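PDB 6DG4: Ulp1-like SUMO protease from Chaetomium thermophilum, which probably cleaves SUMO from its precursors and conjugates as a cysteine protease of the Ulp1 (C48) family, this chain being its C-terminal catalytic domain. Local coordinates for residues Q196-D201 with Y223-L228; L54-W59 with Q227-R232; P87-F92 with I125-I130. One frame throughout, in Å; residues are numbered along the deposited sequence. Where two conformers were deposited one is given.

Interaction 1 of 3, residues Q196-D201 with Y223-L228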
# COMPACT_ATOMS: atom_id res chain seq x y z
N GLN A 196 -4.04 -5.55 15.08
CA GLN A 196 -2.65 -5.53 15.48
C GLN A 196 -2.52 -5.58 16.99
O GLN A 196 -3.18 -4.83 17.71
CB GLN A 196 -2.00 -4.24 14.97
CG GLN A 196 -0.61 -4.00 15.51
CD GLN A 196 -0.05 -2.67 15.07
OE1 GLN A 196 -0.22 -2.26 13.92
NE2 GLN A 196 0.59 -1.95 15.98
N THR A 197 -1.69 -6.52 17.46
CA THR A 197 -1.16 -6.54 18.82
C THR A 197 0.26 -6.01 18.87
O THR A 197 0.60 -5.25 19.77
CB THR A 197 -1.15 -7.99 19.34
OG1 THR A 197 -2.48 -8.51 19.36
CG2 THR A 197 -0.55 -8.05 20.74
N ASN A 198 1.07 -6.39 17.88
CA ASN A 198 2.50 -6.12 17.85
C ASN A 198 2.79 -4.81 17.12
O ASN A 198 2.49 -4.69 15.93
CB ASN A 198 3.21 -7.24 17.08
CG ASN A 198 2.91 -8.64 17.61
OD1 ASN A 198 2.82 -8.86 18.82
ND2 ASN A 198 2.79 -9.60 16.70
N GLY A 199 3.44 -3.86 17.80
CA GLY A 199 3.78 -2.60 17.15
C GLY A 199 4.60 -2.76 15.88
O GLY A 199 4.38 -2.05 14.89
N TRP A 200 5.53 -3.72 15.88
CA TRP A 200 6.44 -3.87 14.75
C TRP A 200 5.72 -4.33 13.49
O TRP A 200 6.29 -4.24 12.40
CB TRP A 200 7.55 -4.89 15.06
CG TRP A 200 7.03 -6.24 15.50
CD1 TRP A 200 6.31 -7.12 14.75
CD2 TRP A 200 7.18 -6.84 16.79
NE1 TRP A 200 6.00 -8.24 15.49
CE2 TRP A 200 6.52 -8.09 16.75
CE3 TRP A 200 7.81 -6.46 17.98
CZ2 TRP A 200 6.47 -8.95 17.84
CZ3 TRP A 200 7.76 -7.32 19.07
CH2 TRP A 200 7.10 -8.55 18.99
N ASP A 201 4.49 -4.82 13.61
CA ASP A 201 3.81 -5.37 12.45
C ASP A 201 3.07 -4.32 11.63
O ASP A 201 2.57 -4.64 10.56
CB ASP A 201 2.85 -6.49 12.87
CG ASP A 201 3.54 -7.85 12.97
OD1 ASP A 201 4.52 -8.08 12.24
OD2 ASP A 201 3.09 -8.68 13.78
N TYR A 223 -6.68 -12.71 6.22
CA TYR A 223 -5.39 -12.99 6.85
C TYR A 223 -5.48 -12.74 8.35
O TYR A 223 -6.48 -12.22 8.86
CB TYR A 223 -4.26 -12.19 6.18
CG TYR A 223 -4.21 -10.71 6.48
CD1 TYR A 223 -5.00 -9.79 5.79
CD2 TYR A 223 -3.35 -10.21 7.45
CE1 TYR A 223 -4.95 -8.44 6.07
CE2 TYR A 223 -3.29 -8.86 7.74
CZ TYR A 223 -4.08 -7.98 7.05
OH TYR A 223 -3.98 -6.63 7.36
N THR A 224 -4.42 -13.14 9.05
CA THR A 224 -4.29 -12.95 10.49
C THR A 224 -2.91 -12.39 10.83
O THR A 224 -1.96 -12.50 10.05
CB THR A 224 -4.43 -14.27 11.25
OG1 THR A 224 -3.25 -15.05 11.02
CG2 THR A 224 -5.65 -15.06 10.80
N GLU A 225 -2.81 -11.82 12.03
CA GLU A 225 -1.54 -11.30 12.50
C GLU A 225 -0.47 -12.39 12.57
O GLU A 225 0.70 -12.14 12.26
CB GLU A 225 -1.72 -10.64 13.87
CG GLU A 225 -0.44 -10.01 14.40
CD GLU A 225 -0.67 -9.15 15.64
OE1 GLU A 225 -1.29 -9.66 16.60
OE2 GLU A 225 -0.23 -7.98 15.65
N ALA A 226 -0.85 -13.60 12.98
CA ALA A 226 0.14 -14.67 13.11
C ALA A 226 0.76 -15.08 11.78
O ALA A 226 1.81 -15.74 11.78
CB ALA A 226 -0.50 -15.89 13.79
N GLN A 227 0.15 -14.72 10.65
CA GLN A 227 0.70 -15.00 9.34
C GLN A 227 1.73 -13.97 8.88
O GLN A 227 2.34 -14.15 7.82
CB GLN A 227 -0.42 -15.07 8.30
CG GLN A 227 -1.37 -16.22 8.50
CD GLN A 227 -2.64 -16.07 7.69
OE1 GLN A 227 -2.90 -15.02 7.11
NE2 GLN A 227 -3.44 -17.12 7.67
N LEU A 228 1.96 -12.92 9.65
CA LEU A 228 2.79 -11.84 9.15
C LEU A 228 4.28 -12.16 9.08
O LEU A 228 4.95 -11.62 8.20
CB LEU A 228 2.51 -10.54 9.91
CG LEU A 228 1.07 -10.05 9.74
CD1 LEU A 228 0.90 -8.71 10.42
CD2 LEU A 228 0.64 -9.95 8.28
O HOH W 1 -4.03 -9.57 16.93
O HOH W 2 2.88 -11.47 13.84
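E225 pushes its carboxylate into the bend at T197 and N198, where one oxygen, OE2, is held tightly by two consecutive backbone N-H groups. T197 N lies 2.7 Å from E225 OE2, and N198 N reaches the same oxygen at 3.0 Å along a nearly straight bond (175°). The two donors come from opposite faces of the carboxylate plane, both on the syn side. CG stands anti to the backbone N (chi1 -177°), and the chain continues extended to bring the carboxylate to the T197-N198 backbone. The N198 side-chain amide stacks over the carboxylate, the planes 22° apart, and its ND2 donates to D201 OD2 at 3.1 Å. In sequence, the run from Q196 into helix 202-215 matches the loop that precedes the nucleophilic cysteine in Ulp1-type proteases, so E225 probably helps to fix the shape of that loop from the connection leading to helix 228-241. Deeper in, the methyl CD1 of the buried L228 rests 3.8 Å from D201 CG, and D201 OD1 forms a salt bridge with R232. D201 OD2 and E225 OE2 approach within 3.9 Å, a proximity that the surrounding N-H donors would probably offset. Toward solvent the fit is looser: a water donates to E225 OE1 beside the exposed T197, and another water joins D201 OD2 to E225 O, giving to each at 2.8 Å.

Interaction 2 of 3, residues L54-W59 with Q227-R232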
# COMPACT_ATOMS: atom_id res chain seq x y z
N LEU A 54 12.79 -8.73 7.08
CA LEU A 54 12.63 -10.16 7.31
C LEU A 54 12.46 -10.60 8.76
O LEU A 54 11.68 -11.52 9.01
CB LEU A 54 13.79 -10.94 6.66
CG LEU A 54 13.71 -10.97 5.14
CD1 LEU A 54 15.02 -11.53 4.57
CD2 LEU A 54 12.52 -11.79 4.67
N PRO A 55 13.17 -10.03 9.73
CA PRO A 55 12.94 -10.46 11.12
C PRO A 55 11.48 -10.25 11.51
O PRO A 55 10.88 -9.22 11.19
CB PRO A 55 13.88 -9.59 11.94
CG PRO A 55 14.94 -9.15 10.97
CD PRO A 55 14.22 -9.00 9.65
N ALA A 56 10.92 -11.24 12.20
CA ALA A 56 9.50 -11.19 12.55
C ALA A 56 9.16 -10.02 13.45
O ALA A 56 7.98 -9.65 13.54
CB ALA A 56 9.10 -12.50 13.23
N THR A 57 10.15 -9.42 14.12
CA THR A 57 9.91 -8.28 14.99
C THR A 57 10.51 -6.98 14.47
O THR A 57 10.58 -6.00 15.21
CB THR A 57 10.40 -8.54 16.43
OG1 THR A 57 11.82 -8.68 16.46
CG2 THR A 57 9.74 -9.79 17.00
N ALA A 58 10.94 -6.95 13.21
CA ALA A 58 11.56 -5.75 12.66
C ALA A 58 10.50 -4.74 12.23
O ALA A 58 9.46 -5.09 11.68
CB ALA A 58 12.43 -6.11 11.45
N TRP A 59 10.79 -3.47 12.47
CA TRP A 59 9.97 -2.40 11.92
C TRP A 59 10.42 -2.13 10.49
O TRP A 59 11.61 -1.91 10.23
CB TRP A 59 10.09 -1.16 12.80
CG TRP A 59 9.50 -1.31 14.17
CD1 TRP A 59 9.95 -2.11 15.18
CD2 TRP A 59 8.34 -0.63 14.69
NE1 TRP A 59 9.16 -1.97 16.30
CE2 TRP A 59 8.16 -1.07 16.02
CE3 TRP A 59 7.45 0.32 14.17
CZ2 TRP A 59 7.13 -0.60 16.83
CZ3 TRP A 59 6.42 0.78 14.98
CH2 TRP A 59 6.27 0.32 16.29
N GLN A 227 0.15 -14.72 10.65
CA GLN A 227 0.70 -15.00 9.34
C GLN A 227 1.73 -13.97 8.88
O GLN A 227 2.34 -14.15 7.82
CB GLN A 227 -0.42 -15.07 8.30
CG GLN A 227 -1.37 -16.22 8.50
CD GLN A 227 -2.64 -16.07 7.69
OE1 GLN A 227 -2.90 -15.02 7.11
NE2 GLN A 227 -3.44 -17.12 7.67
N LEU A 228 1.96 -12.92 9.65
CA LEU A 228 2.79 -11.84 9.15
C LEU A 228 4.28 -12.16 9.08
O LEU A 228 4.95 -11.62 8.20
CB LEU A 228 2.51 -10.54 9.91
CG LEU A 228 1.07 -10.05 9.74
CD1 LEU A 228 0.90 -8.71 10.42
CD2 LEU A 228 0.64 -9.95 8.28
N PRO A 229 4.85 -13.02 9.93
CA PRO A 229 6.25 -13.42 9.68
C PRO A 229 6.45 -14.02 8.30
O PRO A 229 7.42 -13.70 7.61
CB PRO A 229 6.54 -14.40 10.82
CG PRO A 229 5.67 -13.91 11.94
CD PRO A 229 4.38 -13.49 11.26
N LEU A 230 5.51 -14.86 7.87
CA LEU A 230 5.58 -15.39 6.52
C LEU A 230 5.35 -14.30 5.48
O LEU A 230 6.02 -14.28 4.44
CB LEU A 230 4.54 -16.50 6.38
CG LEU A 230 4.27 -17.02 4.98
CD1 LEU A 230 5.54 -17.55 4.34
CD2 LEU A 230 3.19 -18.10 5.08
N GLN A 231 4.42 -13.38 5.74
CA GLN A 231 4.17 -12.31 4.78
C GLN A 231 5.41 -11.46 4.57
O GLN A 231 5.63 -10.96 3.46
CB GLN A 231 3.01 -11.45 5.28
CG GLN A 231 2.60 -10.32 4.35
CD GLN A 231 1.92 -10.75 3.07
OE1 GLN A 231 2.21 -11.82 2.52
NE2 GLN A 231 1.02 -9.91 2.58
N ARG A 232 6.25 -11.28 5.59
CA ARG A 232 7.51 -10.57 5.40
C ARG A 232 8.37 -11.27 4.35
O ARG A 232 9.00 -10.61 3.52
CB ARG A 232 8.27 -10.45 6.72
CG ARG A 232 7.58 -9.56 7.73
CD ARG A 232 8.13 -9.82 9.12
NE ARG A 232 7.46 -8.99 10.12
CZ ARG A 232 7.87 -7.78 10.48
NH1 ARG A 232 8.95 -7.24 9.92
NH2 ARG A 232 7.18 -7.09 11.37
O HOH W 3 9.55 -13.25 9.40
O HOH W 4 10.29 -13.43 7.78
O HOH W 5 5.79 -10.42 11.93
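R232, on the first turns of helix 228-241, sends its guanidinium end-on to A58 O, so that a single carbonyl oxygen accepts from two nitrogens. NH1 is 2.8 Å and NH2 3.0 Å from A58 O, which lies near the guanidinium plane. The chain is extended from CG to NE; a chi4 of -90° then turns CZ out of that line, and NH1 and NH2 both face A58 O. Further polar contacts are less direct. P55 O and A56 O sit over one face of the group; P55 O, which also accepts from A58 N in the type I turn P55-A58, is 3.0 Å from NH1 but poorly angled for a bond. One water accepts from R232 NE and donates to A56 O, both at 2.8 Å. Outside the pair, D201 forms a salt bridge with NH2, and L53 O accepts from NH1. The apolar part is small: A56 CB touches P229 CG at 3.9 Å, and L54 CD2 lies against R232 O. An alanine in place of R232 would probably leave A58 O and the carboxylate of D201 without their guanidinium partner and the turn less firmly tied to the helix. The charge of the buried guanidinium is thus probably offset by the D201 carboxylate, while the carbonyls of A58 and L53 take up N-H groups.

Interaction 3 of 3, residues P87-F92 with I125-I130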
# COMPACT_ATOMS: atom_id res chain seq x y z
N PRO A 87 -4.01 6.33 -14.30
CA PRO A 87 -4.00 5.07 -13.56
C PRO A 87 -5.36 4.70 -13.02
O PRO A 87 -6.20 5.55 -12.71
CB PRO A 87 -3.04 5.36 -12.40
CG PRO A 87 -3.12 6.82 -12.21
CD PRO A 87 -3.23 7.37 -13.60
N LYS A 88 -5.56 3.39 -12.86
CA LYS A 88 -6.69 2.89 -12.08
C LYS A 88 -6.34 2.71 -10.61
O LYS A 88 -7.23 2.80 -9.76
CB LYS A 88 -7.20 1.58 -12.68
CG LYS A 88 -8.01 1.79 -13.96
CD LYS A 88 -9.31 2.54 -13.68
CE LYS A 88 -10.14 2.75 -14.92
NZ LYS A 88 -11.42 3.46 -14.59
N CYS A 89 -5.07 2.49 -10.29
CA CYS A 89 -4.60 2.44 -8.92
C CYS A 89 -3.32 3.27 -8.85
O CYS A 89 -2.43 3.09 -9.69
CB CYS A 89 -4.31 1.01 -8.47
SG CYS A 89 -3.88 0.84 -6.71
N THR A 90 -3.24 4.17 -7.89
CA THR A 90 -2.03 4.96 -7.75
C THR A 90 -1.64 5.05 -6.29
O THR A 90 -2.46 4.86 -5.38
CB THR A 90 -2.17 6.34 -8.41
OG1 THR A 90 -0.89 6.98 -8.42
CG2 THR A 90 -3.17 7.21 -7.68
N ALA A 91 -0.36 5.32 -6.07
CA ALA A 91 0.20 5.30 -4.73
C ALA A 91 1.10 6.51 -4.54
O ALA A 91 1.67 7.04 -5.49
CB ALA A 91 1.04 4.04 -4.51
N PHE A 92 1.22 6.91 -3.29
CA PHE A 92 2.07 8.02 -2.90
C PHE A 92 3.27 7.52 -2.11
O PHE A 92 3.27 6.42 -1.54
CB PHE A 92 1.28 9.03 -2.07
CG PHE A 92 0.35 9.86 -2.89
CD1 PHE A 92 -0.91 9.39 -3.22
CD2 PHE A 92 0.74 11.09 -3.37
CE1 PHE A 92 -1.76 10.15 -3.99
CE2 PHE A 92 -0.11 11.85 -4.13
CZ PHE A 92 -1.37 11.38 -4.44
N ILE A 125 -9.99 7.18 -11.41
CA ILE A 125 -9.14 6.33 -10.59
C ILE A 125 -10.04 5.46 -9.71
O ILE A 125 -11.02 5.94 -9.15
CB ILE A 125 -8.22 7.20 -9.72
CG1 ILE A 125 -7.36 8.13 -10.59
CG2 ILE A 125 -7.34 6.34 -8.83
CD1 ILE A 125 -6.61 9.19 -9.79
N ASP A 126 -9.68 4.17 -9.57
CA ASP A 126 -10.39 3.30 -8.64
C ASP A 126 -9.85 3.38 -7.21
O ASP A 126 -10.63 3.37 -6.26
CB ASP A 126 -10.29 1.84 -9.08
CG ASP A 126 -11.09 1.52 -10.32
OD1 ASP A 126 -12.03 2.27 -10.67
OD2 ASP A 126 -10.77 0.50 -10.96
N THR A 127 -8.53 3.44 -7.05
CA THR A 127 -7.91 3.31 -5.73
C THR A 127 -6.70 4.22 -5.64
O THR A 127 -5.81 4.16 -6.48
CB THR A 127 -7.45 1.87 -5.52
OG1 THR A 127 -8.54 0.99 -5.78
CG2 THR A 127 -6.96 1.66 -4.10
N ILE A 128 -6.68 5.04 -4.59
CA ILE A 128 -5.53 5.87 -4.24
C ILE A 128 -5.00 5.38 -2.90
O ILE A 128 -5.73 5.41 -1.90
CB ILE A 128 -5.90 7.36 -4.18
CG1 ILE A 128 -6.45 7.84 -5.53
CG2 ILE A 128 -4.70 8.19 -3.75
CD1 ILE A 128 -7.00 9.26 -5.50
N LEU A 129 -3.75 4.94 -2.88
CA LEU A 129 -3.12 4.38 -1.68
C LEU A 129 -2.16 5.41 -1.09
O LEU A 129 -1.21 5.83 -1.75
CB LEU A 129 -2.35 3.11 -2.06
CG LEU A 129 -3.17 1.97 -2.69
CD1 LEU A 129 -2.24 0.89 -3.21
CD2 LEU A 129 -4.17 1.39 -1.69
N ILE A 130 -2.42 5.81 0.15
CA ILE A 130 -1.63 6.82 0.84
C ILE A 130 -1.07 6.21 2.11
O ILE A 130 -1.79 6.05 3.11
CB ILE A 130 -2.47 8.08 1.14
CG1 ILE A 130 -2.98 8.71 -0.15
CG2 ILE A 130 -1.65 9.09 1.94
CD1 ILE A 130 -4.06 9.76 0.06
O HOH W 6 -13.05 1.95 -13.14
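F92 sets the edge of its ring against I128, with CE1 3.5 Å from I128 CG2 and the methyl near the ring plane. I130 lies alongside the same ring, its CG1 3.8 Å from F92 CD1. Next along this face, T90 and I128 run side by side, T90 CG2 meeting I128 CG1 at 4.0 Å; the T90 methyl takes the crowded position between N and the carbonyl carbon, leaving OG1 anti to N (chi1 -171°), where it hydrogen-bonds with A115 O. On the opposite face C89 SG touches L129 CD1 at 3.9 Å, and C89 and A91 pack on helix 62-80. Strand 89-91 is an outermost strand of the mixed central sheet and runs parallel to strand 127-134, with C89, T90 and A91 paired to T127, I128 and L129. The bonds alternate as parallel pairing demands: T90 N gives to T127 O, L129 N to T90 O at 2.8 Å, and F92 N to L129 O. At the start of the pair K88 O accepts from both D126 N (2.8 Å) and T127 N (3.1 Å). Beyond it K88 CD passes over the D126 carboxylate, and a water links K88 NZ to D126 OD1, while D124 forms the lysine's salt bridge. The chemistry therefore changes along the strands, from hydrated charge at the beginning to a buried interior where backbone bonds and hydrocarbon surfaces hold the edge strand in place.

Interactions 1 and 2 adjoin on one side of the domain, sharing Q227 and L228 and meeting directly where D201 OD1 forms a salt bridge with R232 NH2. Both fasten loops to the start of helix 228-241 or to the turn before it, and both are only partly buried. Their chemistry is reversed: a carboxylate takes backbone N-H groups in interaction 1, a guanidinium seeks backbone carbonyls in interaction 2, and waters fill in around each. Interaction 3 lies on the opposite side of the chain's centre, about 25 Å from interaction 1 between centres, and touches neither. It belongs to the buried sheet, joined by regular backbone pairing and apolar side chains.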